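Local coordinates for protein putative hydrolase (Acinetobacter sp. NBRC 100985, PDB 4XUK) that probably hydrolyses organophosphate triesters and lactones, using a pair of zinc ions bound in a metallo-beta-lactamase fold, at residues L19-N24 with T56-F61; S78-H83 with H110-C115. The protein carries 2 engineered substitutions. One frame throughout, in Å; residues are numbered along the deposited sequence.

Contact 1 is core. It pairs two neighbouring antiparallel strands, and nearly every residue that touches is buried. Backbone hydrogen bonds carry it. Contact 2 mixes buried and exposed residues. It ties a loop after strand 69-72 to the short helix 111-114 of the zinc site. Its chemistry is covalent and apolar: a disulfide and a phenylalanine lying against proline. The two contacts hold different elements, but they meet. His83 in the loop of contact 2 reaches Asn24 of strand 14-26, probably by a hydrogen bond, and Ile58 packs on the backbone oxygen of Asp112. The centres lie about 11 Å apart.

Contact 1. Residues L19-N24 with T56-F61; sequences LLDGTN and TSINAF
Ile58 sits opposite both Asp21 and Gly22, where a beta bulge shifts the antiparallel register by one residue. Asp21 N donates to Ile58 O at 2.8 Å, and Ile58 N donates to Gly22 O at 3.0 Å. Regular two-bond pairs flank the bulge: Leu19 with Ala60, and Asn24 with Thr56. The packing is tightest on the face of Ile58. Its CG1 lies beside the backbone N, anti to the carbonyl carbon (chi1 -59°). From there CD1 reaches over to the first strand and lies 3.4 Å from Gly22 O. The same methyl meets the amide of Asn24, with ND2 at 3.6 Å; Asn24 OD1 is hydrogen-bonded to His83 NE2. The other branch, CG2, packs on Asp21 CB.

The opposite face is looser and more polar. Thr23 and Ser57 form a non-hydrogen-bonded pair, and their hydroxyls are bridged by a water. The water donates to Thr23 OG1 at 2.8 Å and bonds Ser57 OG at 2.6 Å. A second subunit borders this side: its Asp291 bonds Thr23 OG1 and its His288 bonds Ser57 OG. Further along, Leu20 CD1 rests 3.5 Å from Asn59 OD1. That oxygen is buried and has no polar partner in the model, while Asn59 ND2 is held by the backbone oxygens of Leu266 and Ala263.

The Asp21 carboxylate accepts from the backbone N of Ala76 and Gly85 in the loop before helix 87-93 and of Val87 at the start of that helix. The nearest atom of the Ile58 side chain is about 6 Å from a zinc ion. Strands 14-26 and 54-64 are adjacent in one mixed sheet, between strands 6-11 and 69-72; helix 87-93 packs on Leu19 and Ala60.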
loop_
_atom_site.group_PDB
_atom_site.type_symbol
_atom_site.label_atom_id
_atom_site.label_comp_id
_atom_site.label_asym_id
_atom_site.label_seq_id
_atom_site.Cartn_x
_atom_site.Cartn_y
_atom_site.Cartn_z
ATOM N N LEU A 19 4.666 4.973 10.838
ATOM C CA LEU A 19 3.732 4.820 11.952
ATOM C C LEU A 19 2.430 5.560 11.671
ATOM O O LEU A 19 2.444 6.758 11.350
ATOM C CB LEU A 19 4.347 5.381 13.236
ATOM C CG LEU A 19 5.643 4.731 13.702
ATOM C CD1 LEU A 19 6.176 5.427 14.964
ATOM C CD2 LEU A 19 5.416 3.237 13.948
ATOM N N LEU A 20 1.308 4.853 11.800
ATOM C CA LEU A 20 -0.011 5.437 11.524
ATOM C C LEU A 20 -0.591 6.084 12.780
ATOM O O LEU A 20 -0.597 5.473 13.858
ATOM C CB LEU A 20 -0.978 4.367 10.987
ATOM C CG LEU A 20 -2.399 4.841 10.619
ATOM C CD1 LEU A 20 -2.371 5.912 9.527
ATOM C CD2 LEU A 20 -3.278 3.687 10.174
ATOM N N ASP A 21 -1.061 7.322 12.644
ATOM C CA ASP A 21 -1.732 7.995 13.743
ATOM C C ASP A 21 -3.238 7.828 13.640
ATOM O O ASP A 21 -3.938 7.787 14.647
ATOM C CB ASP A 21 -1.399 9.496 13.778
ATOM C CG ASP A 21 -1.634 10.099 15.148
ATOM O OD1 ASP A 21 -1.092 9.554 16.145
ATOM O OD2 ASP A 21 -2.366 11.100 15.249
ATOM N N GLY A 22 -3.739 7.721 12.419
ATOM C CA GLY A 22 -5.174 7.653 12.205
ATOM C C GLY A 22 -5.499 8.135 10.811
ATOM O O GLY A 22 -4.586 8.463 10.037
ATOM N N THR A 23 -6.792 8.197 10.501
ATOM C CA THR A 23 -7.254 8.547 9.167
ATOM C C THR A 23 -8.343 9.613 9.250
ATOM O O THR A 23 -9.325 9.444 9.979
ATOM C CB THR A 23 -7.824 7.315 8.457
ATOM O OG1 THR A 23 -6.856 6.260 8.478
ATOM C CG2 THR A 23 -8.160 7.644 7.021
ATOM N N ASN A 24 -8.181 10.694 8.522
ATOM C CA ASN A 24 -9.247 11.652 8.387
ATOM C C ASN A 24 -10.035 11.544 7.108
ATOM O O ASN A 24 -9.563 11.014 6.163
ATOM C CB ASN A 24 -8.764 13.062 8.501
ATOM C CG ASN A 24 -8.298 13.408 9.876
ATOM O OD1 ASN A 24 -8.643 12.816 10.851
ATOM N ND2 ASN A 24 -7.486 14.374 9.927
ATOM N N THR A 56 -7.601 10.647 4.188
ATOM C CA THR A 56 -6.275 11.229 4.321
ATOM C C THR A 56 -5.586 10.644 5.541
ATOM O O THR A 56 -6.063 10.804 6.666
ATOM C CB THR A 56 -6.372 12.753 4.468
ATOM O OG1 THR A 56 -7.082 13.276 3.339
ATOM C CG2 THR A 56 -4.980 13.388 4.545
ATOM N N SER A 57 -4.479 9.941 5.311
ATOM C CA SER A 57 -3.707 9.374 6.411
ATOM C C SER A 57 -3.004 10.482 7.193
ATOM O O SER A 57 -2.742 11.573 6.665
ATOM C CB SER A 57 -2.672 8.379 5.891
ATOM O OG SER A 57 -3.272 7.282 5.235
ATOM N N ILE A 58 -2.710 10.186 8.454
ATOM C CA ILE A 58 -1.819 11.002 9.245
ATOM C C ILE A 58 -0.743 10.039 9.728
ATOM O O ILE A 58 -1.035 9.109 10.479
ATOM C CB ILE A 58 -2.523 11.660 10.457
ATOM C CG1 ILE A 58 -3.678 12.555 10.014
ATOM C CG2 ILE A 58 -1.514 12.506 11.252
ATOM C CD1 ILE A 58 -4.991 11.812 9.811
ATOM N N ASN A 59 0.483 10.230 9.250
ATOM C CA ASN A 59 1.583 9.335 9.584
ATOM C C ASN A 59 2.715 10.059 10.346
ATOM O O ASN A 59 2.809 11.300 10.336
ATOM C CB ASN A 59 2.175 8.717 8.311
ATOM C CG ASN A 59 1.121 8.209 7.346
ATOM O OD1 ASN A 59 0.219 7.463 7.717
ATOM N ND2 ASN A 59 1.256 8.581 6.086
ATOM N N ALA A 60 3.561 9.271 11.012
ATOM C CA ALA A 60 4.838 9.749 11.548
ATOM C C ALA A 60 5.894 8.716 11.166
ATOM O O ALA A 60 5.541 7.599 10.762
ATOM C CB ALA A 60 4.770 9.893 13.050
ATOM N N PHE A 61 7.175 9.062 11.310
ATOM C CA PHE A 61 8.253 8.147 10.913
ATOM C C PHE A 61 9.366 8.030 11.944
ATOM O O PHE A 61 9.870 9.045 12.448
ATOM C CB PHE A 61 8.839 8.571 9.550
ATOM C CG PHE A 61 7.801 8.688 8.475
ATOM C CD1 PHE A 61 7.373 7.566 7.785
ATOM C CD2 PHE A 61 7.204 9.914 8.200
ATOM C CE1 PHE A 61 6.384 7.660 6.812
ATOM C CE2 PHE A 61 6.230 10.019 7.237
ATOM C CZ PHE A 61 5.807 8.885 6.542
HETATM O O HOH W 1 -5.092 5.796 6.404
#

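Contact 2. Residues S78-H83 with H110-C115; sequences SCFGSH and HPDHVC. With ZN (zinc ion), chain C; ZN (zinc ion), chain D.
Cys79 and Cys115 both carry SG beside the backbone N and anti to the carbonyl carbon, with chi1 -74° and -80°. These torsions bring the two sulfurs together as a disulfide, Cys79 SG to Cys115 SG 2.0 Å. Its chi3 of -86° is close to a right angle and gives it left-handed twist. The bond ties the turn Ser78-Gly81 to the end of the 110-115 segment.

Phe80, the next residue of the turn, adds an apolar contact. Its ring meets Pro111 obliquely, with Phe80 CZ 3.7 Å from Pro111 CB. Asp112 CB lies in the ring plane at the edge, 3.9 Å from Phe80 CE2. Phe80 is itself exposed, whereas Pro111 and Asp112 are buried.

The 110-115 segment belongs to the HxHxDH motif of the metallo-beta-lactamase superfamily, here His108, His110, Asp112 and His113. His110 stands at the N-cap of helix 111-114. Its backbone O accepts from both His113 N and Val114 N, which fixes the first turn. The N-cap residue and the helix supply ligands to two metals. His110 ND1 binds one zinc at 2.4 Å, in a site completed by His108, His197 and Asp218. Asp112 OD2 binds the other zinc at 2.3 Å, with His113 NE2 at 2.0 Å; Asp218 and His265 complete that site. Asp218 therefore serves both zincs.

A second shell holds His113: its ND1 is hydrogen-bonded to Asp73 OD2, which is consistent with setting the rotation of the imidazole. Helix 151-173 covers the disulfide side, with Gln166 touching both Cys79 and Cys115 and with Thr160 and Lys163 against Pro111.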
loop_
_atom_site.group_PDB
_atom_site.type_symbol
_atom_site.label_atom_id
_atom_site.label_comp_id
_atom_site.label_asym_id
_atom_site.label_seq_id
_atom_site.Cartn_x
_atom_site.Cartn_y
_atom_site.Cartn_z
ATOM N N SER A 78 -4.268 13.351 21.585
ATOM C CA SER A 78 -5.673 13.665 21.822
ATOM C C SER A 78 -6.120 15.063 21.369
ATOM O O SER A 78 -7.162 15.468 21.700
ATOM C CB SER A 78 -6.004 13.595 23.302
ATOM O OG SER A 78 -5.635 12.423 23.905
ATOM N N CYS A 79 -5.291 15.784 20.639
ATOM C CA CYS A 79 -5.547 17.180 20.309
ATOM C C CYS A 79 -6.663 17.357 19.274
ATOM O O CYS A 79 -7.207 18.462 19.137
ATOM C CB CYS A 79 -4.265 17.849 19.804
ATOM S SG CYS A 79 -3.037 18.212 21.101
ATOM N N PHE A 80 -7.000 16.288 18.549
ATOM C CA PHE A 80 -7.998 16.381 17.472
ATOM C C PHE A 80 -9.077 15.331 17.620
ATOM O O PHE A 80 -9.759 14.993 16.655
ATOM C CB PHE A 80 -7.347 16.234 16.093
ATOM C CG PHE A 80 -6.757 17.503 15.558
ATOM C CD1 PHE A 80 -7.307 18.735 15.892
ATOM C CD2 PHE A 80 -5.659 17.471 14.715
ATOM C CE1 PHE A 80 -6.770 19.916 15.394
ATOM C CE2 PHE A 80 -5.119 18.650 14.207
ATOM C CZ PHE A 80 -5.674 19.872 14.549
ATOM N N GLY A 81 -9.241 14.800 18.821
ATOM C CA GLY A 81 -10.284 13.816 19.014
ATOM C C GLY A 81 -9.875 12.362 18.874
ATOM O O GLY A 81 -8.806 12.024 18.346
ATOM N N SER A 82 -10.784 11.509 19.327
ATOM C CA SER A 82 -10.556 10.099 19.603
ATOM C C SER A 82 -10.015 9.244 18.450
ATOM O O SER A 82 -9.390 8.204 18.695
ATOM C CB SER A 82 -11.871 9.498 20.124
ATOM O OG SER A 82 -11.653 8.290 20.827
ATOM N N HIS A 83 -10.255 9.649 17.202
ATOM C CA HIS A 83 -9.889 8.775 16.080
ATOM C C HIS A 83 -8.400 8.807 15.701
ATOM O O HIS A 83 -7.932 7.930 14.973
ATOM C CB HIS A 83 -10.779 9.016 14.852
ATOM C CG HIS A 83 -10.624 10.375 14.246
ATOM N ND1 HIS A 83 -10.795 11.537 14.970
ATOM C CD2 HIS A 83 -10.311 10.759 12.986
ATOM C CE1 HIS A 83 -10.590 12.578 14.180
ATOM N NE2 HIS A 83 -10.294 12.133 12.971
ATOM N N HIS A 110 1.787 22.265 13.644
ATOM C CA HIS A 110 0.373 21.902 13.604
ATOM C C HIS A 110 0.161 20.731 14.572
ATOM O O HIS A 110 1.044 19.882 14.726
ATOM C CB HIS A 110 -0.102 21.579 12.162
ATOM C CG HIS A 110 -0.604 22.778 11.414
ATOM N ND1 HIS A 110 -0.742 22.804 10.044
ATOM C CD2 HIS A 110 -1.001 24.001 11.852
ATOM C CE1 HIS A 110 -1.187 23.986 9.663
ATOM N NE2 HIS A 110 -1.361 24.734 10.740
ATOM N N PRO A 111 -0.990 20.707 15.266
ATOM C CA PRO A 111 -1.227 19.716 16.325
ATOM C C PRO A 111 -1.110 18.257 15.879
ATOM O O PRO A 111 -0.763 17.419 16.713
ATOM C CB PRO A 111 -2.656 20.022 16.767
ATOM C CG PRO A 111 -2.783 21.525 16.524
ATOM C CD PRO A 111 -2.052 21.731 15.221
ATOM N N ASP A 112 -1.380 17.955 14.613
ATOM C CA ASP A 112 -1.299 16.569 14.165
ATOM C C ASP A 112 0.147 16.147 13.886
ATOM O O ASP A 112 0.403 15.050 13.390
ATOM C CB ASP A 112 -2.203 16.336 12.952
ATOM C CG ASP A 112 -1.936 17.317 11.832
ATOM O OD1 ASP A 112 -1.794 18.527 12.107
ATOM O OD2 ASP A 112 -1.874 16.879 10.677
ATOM N N HIS A 113 1.091 17.015 14.231
ATOM C CA HIS A 113 2.503 16.684 14.108
ATOM C C HIS A 113 3.242 16.787 15.431
ATOM O O HIS A 113 4.147 15.983 15.703
ATOM C CB HIS A 113 3.141 17.569 13.042
ATOM C CG HIS A 113 2.469 17.439 11.717
ATOM N ND1 HIS A 113 2.998 16.695 10.689
ATOM C CD2 HIS A 113 1.267 17.888 11.281
ATOM C CE1 HIS A 113 2.163 16.714 9.665
ATOM N NE2 HIS A 113 1.113 17.443 9.995
ATOM N N VAL A 114 2.858 17.766 16.252
ATOM C CA VAL A 114 3.550 18.014 17.515
ATOM C C VAL A 114 2.887 17.384 18.753
ATOM O O VAL A 114 3.592 16.956 19.670
ATOM C CB VAL A 114 3.784 19.528 17.748
ATOM C CG1 VAL A 114 2.463 20.265 17.901
ATOM C CG2 VAL A 114 4.649 19.745 18.988
ATOM N N CYS A 115 1.553 17.316 18.791
ATOM C CA CYS A 115 0.872 16.896 20.032
ATOM C C CYS A 115 1.279 15.498 20.506
ATOM O O CYS A 115 1.339 15.229 21.712
ATOM C CB CYS A 115 -0.651 16.988 19.894
ATOM S SG CYS A 115 -1.308 18.662 20.103
HETATM ZN ZN ZN C . -0.594 17.850 8.995
HETATM ZN ZN ZN D . 0.000 20.889 8.787
#